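Long-range contacts in VP4 CORE protein (Bluetongue virus, PDB 2JHP), which builds the 5' cap of viral transcripts as a multifunctional RNA-capping enzyme within the inner capsid of the virus: residues A[411-416]-A[446-451]; A[431-436]-A[501-506]. All blocks are in the same frame, centred on the assembly; numbering follows the deposited sequence.

Contact 1: residues A[411-416]-A[446-451]; sequences YLTNRC and YDDFAL. With SAH (S-adenosyl-L-homocysteine), chain B; GUN (guanine), chain E.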
loop_
_atom_site.group_PDB
_atom_site.type_symbol
_atom_site.label_atom_id
_atom_site.label_comp_id
_atom_site.label_asym_id
_atom_site.label_seq_id
_atom_site.Cartn_x
_atom_site.Cartn_y
_atom_site.Cartn_z
ATOM N N TYR A 411 6.287 5.319 -1.082
ATOM C CA TYR A 411 6.376 6.301 -2.146
ATOM C C TYR A 411 7.614 7.180 -2.033
ATOM O O TYR A 411 8.222 7.536 -3.044
ATOM C CB TYR A 411 5.081 7.138 -2.237
ATOM C CG TYR A 411 4.991 8.356 -1.333
ATOM C CD1 TYR A 411 5.521 9.582 -1.736
ATOM C CD2 TYR A 411 4.346 8.287 -0.094
ATOM C CE1 TYR A 411 5.427 10.715 -0.919
ATOM C CE2 TYR A 411 4.243 9.415 0.742
ATOM C CZ TYR A 411 4.778 10.624 0.323
ATOM O OH TYR A 411 4.708 11.741 1.129
ATOM N N LEU A 412 7.982 7.527 -0.804
ATOM C CA LEU A 412 9.119 8.425 -0.554
ATOM C C LEU A 412 10.325 8.217 -1.482
ATOM O O LEU A 412 10.771 9.153 -2.137
ATOM C CB LEU A 412 9.554 8.325 0.903
ATOM C CG LEU A 412 9.042 9.345 1.939
ATOM C CD1 LEU A 412 8.095 10.386 1.385
ATOM C CD2 LEU A 412 8.435 8.657 3.136
ATOM N N THR A 413 10.817 6.982 -1.552
ATOM C CA THR A 413 12.055 6.652 -2.214
ATOM C C THR A 413 11.825 6.145 -3.619
ATOM O O THR A 413 12.698 5.478 -4.201
ATOM C CB THR A 413 12.798 5.585 -1.438
ATOM O OG1 THR A 413 11.872 4.588 -0.999
ATOM C CG2 THR A 413 13.507 6.197 -0.225
ATOM N N ASN A 414 10.642 6.442 -4.164
ATOM C CA ASN A 414 10.377 6.338 -5.595
ATOM C C ASN A 414 11.378 7.209 -6.348
ATOM O O ASN A 414 11.749 8.286 -5.869
ATOM C CB ASN A 414 8.964 6.816 -5.926
ATOM C CG ASN A 414 7.892 5.750 -5.697
ATOM O OD1 ASN A 414 6.795 5.862 -6.238
ATOM N ND2 ASN A 414 8.195 4.732 -4.889
ATOM N N ARG A 415 11.792 6.751 -7.531
ATOM C CA ARG A 415 12.850 7.399 -8.288
ATOM C C ARG A 415 12.546 8.865 -8.651
ATOM O O ARG A 415 13.471 9.672 -8.803
ATOM C CB ARG A 415 13.202 6.568 -9.520
ATOM C CG ARG A 415 14.625 6.777 -10.016
ATOM C CD ARG A 415 15.158 5.553 -10.771
ATOM N NE ARG A 415 15.229 4.376 -9.897
ATOM C CZ ARG A 415 16.301 4.015 -9.192
ATOM N NH1 ARG A 415 17.426 4.722 -9.250
ATOM N NH2 ARG A 415 16.248 2.933 -8.434
ATOM N N CYS A 416 11.261 9.207 -8.763
ATOM C CA CYS A 416 10.835 10.594 -8.998
ATOM C C CYS A 416 11.173 11.564 -7.850
ATOM O O CYS A 416 11.000 12.769 -7.998
ATOM C CB CYS A 416 9.333 10.647 -9.287
ATOM S SG CYS A 416 8.301 10.261 -7.856
ATOM N N TYR A 446 11.049 -3.531 -8.683
ATOM C CA TYR A 446 10.910 -2.424 -7.744
ATOM C C TYR A 446 11.902 -1.295 -8.046
ATOM O O TYR A 446 13.120 -1.478 -7.950
ATOM C CB TYR A 446 11.005 -2.913 -6.293
ATOM C CG TYR A 446 10.051 -2.174 -5.382
ATOM C CD1 TYR A 446 8.672 -2.335 -5.518
ATOM C CD2 TYR A 446 10.525 -1.301 -4.387
ATOM C CE1 TYR A 446 7.782 -1.643 -4.686
ATOM C CE2 TYR A 446 9.644 -0.609 -3.550
ATOM C CZ TYR A 446 8.274 -0.781 -3.708
ATOM O OH TYR A 446 7.388 -0.103 -2.902
ATOM N N ASP A 447 11.350 -0.133 -8.396
ATOM C CA ASP A 447 12.103 0.996 -8.941
ATOM C C ASP A 447 12.414 2.109 -7.925
ATOM O O ASP A 447 12.216 3.296 -8.198
ATOM C CB ASP A 447 11.311 1.575 -10.114
ATOM C CG ASP A 447 12.107 2.607 -10.918
ATOM O OD1 ASP A 447 13.128 2.236 -11.559
ATOM O OD2 ASP A 447 11.689 3.792 -10.920
ATOM N N ASP A 448 12.910 1.732 -6.757
ATOM C CA ASP A 448 13.238 2.710 -5.729
ATOM C C ASP A 448 14.744 2.848 -5.583
ATOM O O ASP A 448 15.485 1.927 -5.895
ATOM C CB ASP A 448 12.625 2.295 -4.392
ATOM C CG ASP A 448 11.214 2.832 -4.196
ATOM O OD1 ASP A 448 10.822 3.105 -3.031
ATOM O OD2 ASP A 448 10.496 2.987 -5.203
ATOM N N PHE A 449 15.192 4.012 -5.121
ATOM C CA PHE A 449 16.571 4.177 -4.712
ATOM C C PHE A 449 16.656 3.920 -3.213
ATOM O O PHE A 449 15.707 4.185 -2.470
ATOM C CB PHE A 449 17.086 5.568 -5.082
ATOM C CG PHE A 449 16.411 6.698 -4.339
ATOM C CD1 PHE A 449 16.922 7.171 -3.115
ATOM C CD2 PHE A 449 15.285 7.313 -4.865
ATOM C CE1 PHE A 449 16.326 8.215 -2.446
ATOM C CE2 PHE A 449 14.680 8.367 -4.174
ATOM C CZ PHE A 449 15.205 8.807 -2.969
ATOM N N ALA A 450 17.797 3.391 -2.779
ATOM C CA ALA A 450 18.046 3.058 -1.380
ATOM C C ALA A 450 18.646 4.217 -0.588
ATOM O O ALA A 450 19.628 4.807 -1.005
ATOM C CB ALA A 450 18.954 1.835 -1.294
ATOM N N LEU A 451 18.042 4.532 0.558
ATOM C CA LEU A 451 18.634 5.435 1.550
ATOM C C LEU A 451 19.671 4.642 2.331
ATOM O O LEU A 451 19.433 3.486 2.652
ATOM C CB LEU A 451 17.572 5.970 2.528
ATOM C CG LEU A 451 16.500 6.958 2.066
ATOM C CD1 LEU A 451 15.742 7.520 3.246
ATOM C CD2 LEU A 451 17.094 8.077 1.208
HETATM N N SAH B . 1.003 4.483 -0.865
HETATM C CA SAH B . 0.384 3.297 -1.536
HETATM C CB SAH B . 0.862 3.041 -2.969
HETATM C CG SAH B . 2.232 3.520 -3.413
HETATM S SD SAH B . 2.391 3.395 -5.216
HETATM C C SAH B . 0.480 2.031 -0.699
HETATM O O SAH B . 0.273 2.068 0.516
HETATM O OXT SAH B . 0.728 0.943 -1.218
HETATM C "C5'" SAH B . 3.372 4.923 -5.237
HETATM C "C4'" SAH B . 2.583 6.129 -5.716
HETATM O "O4'" SAH B . 3.039 7.309 -5.084
HETATM C "C3'" SAH B . 2.709 6.350 -7.221
HETATM O "O3'" SAH B . 1.413 6.684 -7.692
HETATM C "C2'" SAH B . 3.617 7.564 -7.351
HETATM O "O2'" SAH B . 3.301 8.371 -8.453
HETATM C "C1'" SAH B . 3.322 8.313 -6.052
HETATM N N9 SAH B . 4.422 9.214 -5.638
HETATM C C8 SAH B . 5.775 8.999 -5.763
HETATM N N7 SAH B . 6.434 10.076 -5.264
HETATM C C5 SAH B . 5.525 10.978 -4.823
HETATM C C6 SAH B . 5.641 12.234 -4.222
HETATM N N6 SAH B . 6.843 12.756 -3.984
HETATM N N1 SAH B . 4.506 12.936 -3.860
HETATM C C2 SAH B . 3.255 12.393 -4.095
HETATM N N3 SAH B . 3.134 11.149 -4.689
HETATM C C4 SAH B . 4.250 10.448 -5.051
HETATM N N9 GUN E . 1.181 -3.221 -1.292
HETATM C C8 GUN E . 0.973 -2.394 -2.316
HETATM N N7 GUN E . 2.151 -1.983 -2.795
HETATM C C5 GUN E . 3.118 -2.554 -2.078
HETATM C C6 GUN E . 4.513 -2.497 -2.124
HETATM O O6 GUN E . 5.087 -1.804 -2.963
HETATM N N1 GUN E . 5.259 -3.240 -1.200
HETATM C C2 GUN E . 4.573 -4.016 -0.253
HETATM N N2 GUN E . 5.242 -4.730 0.631
HETATM N N3 GUN E . 3.229 -4.046 -0.239
HETATM C C4 GUN E . 2.496 -3.344 -1.118
HETATM O O HOH W 1 9.878 4.329 -8.601
#
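T413 meets the 446-451 segment with both its backbone and its side chain. Its carbonyl accepts F449 N at 3.0 Å, the donor lying almost straight beyond the C=O. Its OG1, between the backbone N and the carbonyl carbon (chi1 43°), donates to D448 OD1 at 2.7 Å, meeting the carboxylate on its anti side and 34° out of its plane. W437 N also binds OG1, so two bonds grip the hydroxyl. T413 CB sits over the centre of the F449 ring, and CG2 reaches L451 CG at 3.8 Å.

N414 closes a type I turn begun at Y411 and forms a lone backbone bridge with D448. This turn follows strand 406-408, at the carboxy-terminal ends of the parallel strands of the class I methyltransferase (Rossmann-like) sheet, where the cofactor pocket opens. N414 ND2 comes within 2.9 Å of D448 OD2, with amide and carboxylate planes steeply inclined, while OD1 of the same amide approaches S-adenosylhomocysteine C8 at 3.3 Å. N414 O touches the F449 ring at its edge.

R415 NE forms a salt bridge with D447 OD1 at 3.4 Å, its hydrogen bond weak, the guanidinium and carboxylate planes 57° apart; a water also links R415 N to D447 O. C416 SG lies 3.2 Å from N7 of S-adenosylhomocysteine, and at the start of the other segment Y446 OH donates to guanine O6.

Contact 2: residues A[431-436]-A[501-506]; sequences SVIATA and VSLKEP
Strands 433-436 and 501-503 run antiparallel, their axes 4.7 Å apart at closest and their directions 165° apart. A434 and S502 form the hydrogen-bonded pair, A434 N giving to S502 O at 3.2 Å and S502 N to A434 O at 3.0 Å; K504 N also reaches V432 O at 2.9 Å, lying above the carbonyl plane.

On the face of I433, T435, V501 and L503 the contact is apolar. I433 CG1 is anti to the backbone N (chi1 -176°), and its CD1 packs 3.6 Å from L503 CD2, the two chains side by side and pointing the same way. V501 CG1 lies 4.1 Å from I433 CG1, and V501 CG2 meets T435 CG2. Helix 114-128 packs on I433 and T435, helix 470-480 on V501 and L503.

On the other face A434 CB lies 3.3 Å from S502 OG. S502 OG gives its proton to a water at 2.7 Å, and that water donates to S431 O. S431 OG is held mainly by D408 of the neighbouring strand.

Strand 433-437 is parallel to 406-408, whereas 499-503 is the reversed strand, inserted between 433-437 and 466-469, which gives the 3-2-1-4-5-7-6 order of class I methyltransferases.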
loop_
_atom_site.group_PDB
_atom_site.type_symbol
_atom_site.label_atom_id
_atom_site.label_comp_id
_atom_site.label_asym_id
_atom_site.label_seq_id
_atom_site.Cartn_x
_atom_site.Cartn_y
_atom_site.Cartn_z
ATOM N N SER A 431 5.531 12.032 10.211
ATOM C CA SER A 431 4.523 11.081 9.742
ATOM C C SER A 431 4.151 10.105 10.852
ATOM O O SER A 431 4.966 9.835 11.732
ATOM C CB SER A 431 5.022 10.338 8.509
ATOM O OG SER A 431 4.099 9.345 8.118
ATOM N N VAL A 432 2.919 9.599 10.819
ATOM C CA VAL A 432 2.472 8.617 11.810
ATOM C C VAL A 432 3.093 7.279 11.476
ATOM O O VAL A 432 3.397 6.489 12.363
ATOM C CB VAL A 432 0.933 8.470 11.866
ATOM C CG1 VAL A 432 0.531 7.384 12.840
ATOM C CG2 VAL A 432 0.277 9.783 12.264
ATOM N N ILE A 433 3.253 7.039 10.178
ATOM C CA ILE A 433 3.895 5.844 9.649
ATOM C C ILE A 433 4.398 6.148 8.254
ATOM O O ILE A 433 3.631 6.550 7.373
ATOM C CB ILE A 433 2.979 4.575 9.657
ATOM C CG1 ILE A 433 3.784 3.358 9.171
ATOM C CG2 ILE A 433 1.702 4.791 8.861
ATOM C CD1 ILE A 433 3.159 2.009 9.471
ATOM N N ALA A 434 5.701 5.984 8.064
ATOM C CA ALA A 434 6.315 6.222 6.762
ATOM C C ALA A 434 7.299 5.098 6.427
ATOM O O ALA A 434 7.845 4.450 7.331
ATOM C CB ALA A 434 6.996 7.579 6.748
ATOM N N THR A 435 7.492 4.843 5.139
ATOM C CA THR A 435 8.455 3.834 4.694
ATOM C C THR A 435 9.510 4.424 3.766
ATOM O O THR A 435 9.243 5.375 3.045
ATOM C CB THR A 435 7.785 2.659 3.953
ATOM O OG1 THR A 435 7.055 3.165 2.834
ATOM C CG2 THR A 435 6.873 1.873 4.871
ATOM N N ALA A 436 10.699 3.837 3.802
ATOM C CA ALA A 436 11.769 4.185 2.893
ATOM C C ALA A 436 12.552 2.938 2.503
ATOM O O ALA A 436 12.888 2.100 3.337
ATOM C CB ALA A 436 12.690 5.221 3.515
ATOM N N VAL A 501 11.147 1.714 8.348
ATOM C CA VAL A 501 9.840 2.198 8.762
ATOM C C VAL A 501 9.971 3.078 9.978
ATOM O O VAL A 501 10.649 2.734 10.954
ATOM C CB VAL A 501 8.867 1.058 9.095
ATOM C CG1 VAL A 501 7.510 1.628 9.415
ATOM C CG2 VAL A 501 8.763 0.074 7.944
ATOM N N SER A 502 9.296 4.214 9.911
ATOM C CA SER A 502 9.215 5.140 11.030
ATOM C C SER A 502 7.809 5.105 11.611
ATOM O O SER A 502 6.844 5.050 10.869
ATOM C CB SER A 502 9.573 6.548 10.545
ATOM O OG SER A 502 8.693 6.975 9.512
ATOM N N LEU A 503 7.698 5.146 12.939
ATOM C CA LEU A 503 6.397 5.075 13.621
ATOM C C LEU A 503 6.255 6.158 14.681
ATOM O O LEU A 503 7.188 6.384 15.448
ATOM C CB LEU A 503 6.213 3.711 14.288
ATOM C CG LEU A 503 6.193 2.427 13.472
ATOM C CD1 LEU A 503 6.134 1.229 14.387
ATOM C CD2 LEU A 503 4.998 2.421 12.563
ATOM N N LYS A 504 5.093 6.819 14.724
ATOM C CA LYS A 504 4.772 7.751 15.820
ATOM C C LYS A 504 4.299 6.942 17.030
ATOM O O LYS A 504 3.122 6.919 17.375
ATOM C CB LYS A 504 3.737 8.803 15.407
ATOM C CG LYS A 504 3.721 10.036 16.301
ATOM C CD LYS A 504 3.251 11.260 15.541
ATOM C CE LYS A 504 3.389 12.524 16.369
ATOM N NZ LYS A 504 3.324 13.740 15.517
ATOM N N GLU A 505 5.268 6.239 17.615
ATOM C CA GLU A 505 5.076 5.379 18.771
ATOM C C GLU A 505 6.139 5.690 19.838
ATOM O O GLU A 505 7.337 5.729 19.511
ATOM C CB GLU A 505 5.178 3.907 18.342
ATOM C CG GLU A 505 3.973 3.387 17.579
ATOM C CD GLU A 505 2.695 3.518 18.375
ATOM O OE1 GLU A 505 2.757 3.657 19.620
ATOM O OE2 GLU A 505 1.619 3.484 17.750
ATOM N N PRO A 506 5.713 5.903 21.105
ATOM C CA PRO A 506 6.676 6.246 22.158
ATOM C C PRO A 506 7.579 5.066 22.477
ATOM O O PRO A 506 7.161 3.917 22.344
ATOM C CB PRO A 506 5.784 6.603 23.383
ATOM C CG PRO A 506 4.509 5.882 23.161
ATOM C CD PRO A 506 4.334 5.816 21.620
HETATM O O HOH W 2 7.374 8.927 10.738
#

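In the fold
Contact 1 sits in the loops that follow strands 406-408 and 433-437 and contact 2 within the sheet, with centres about 17 Å apart, and the four segments alternate along the chain. Strand 433-437 joins them: it pairs with 499-503 in contact 2, then runs on toward 446-451. The contacts also touch, L412 CD2 packing 3.4 Å from T435 O and L451 CD1 3.8 Å from A436 CB. Contact 1 lines the ligand pockets directly, with Y411, N414 and C416 at S-adenosylhomocysteine and Y446 at guanine. Contact 2 stands behind them: the T435 side chain lies about 7 Å from the cofactor product and about 8 Å from guanine, and its OG1 bonds F410 N, just ahead of 411-416.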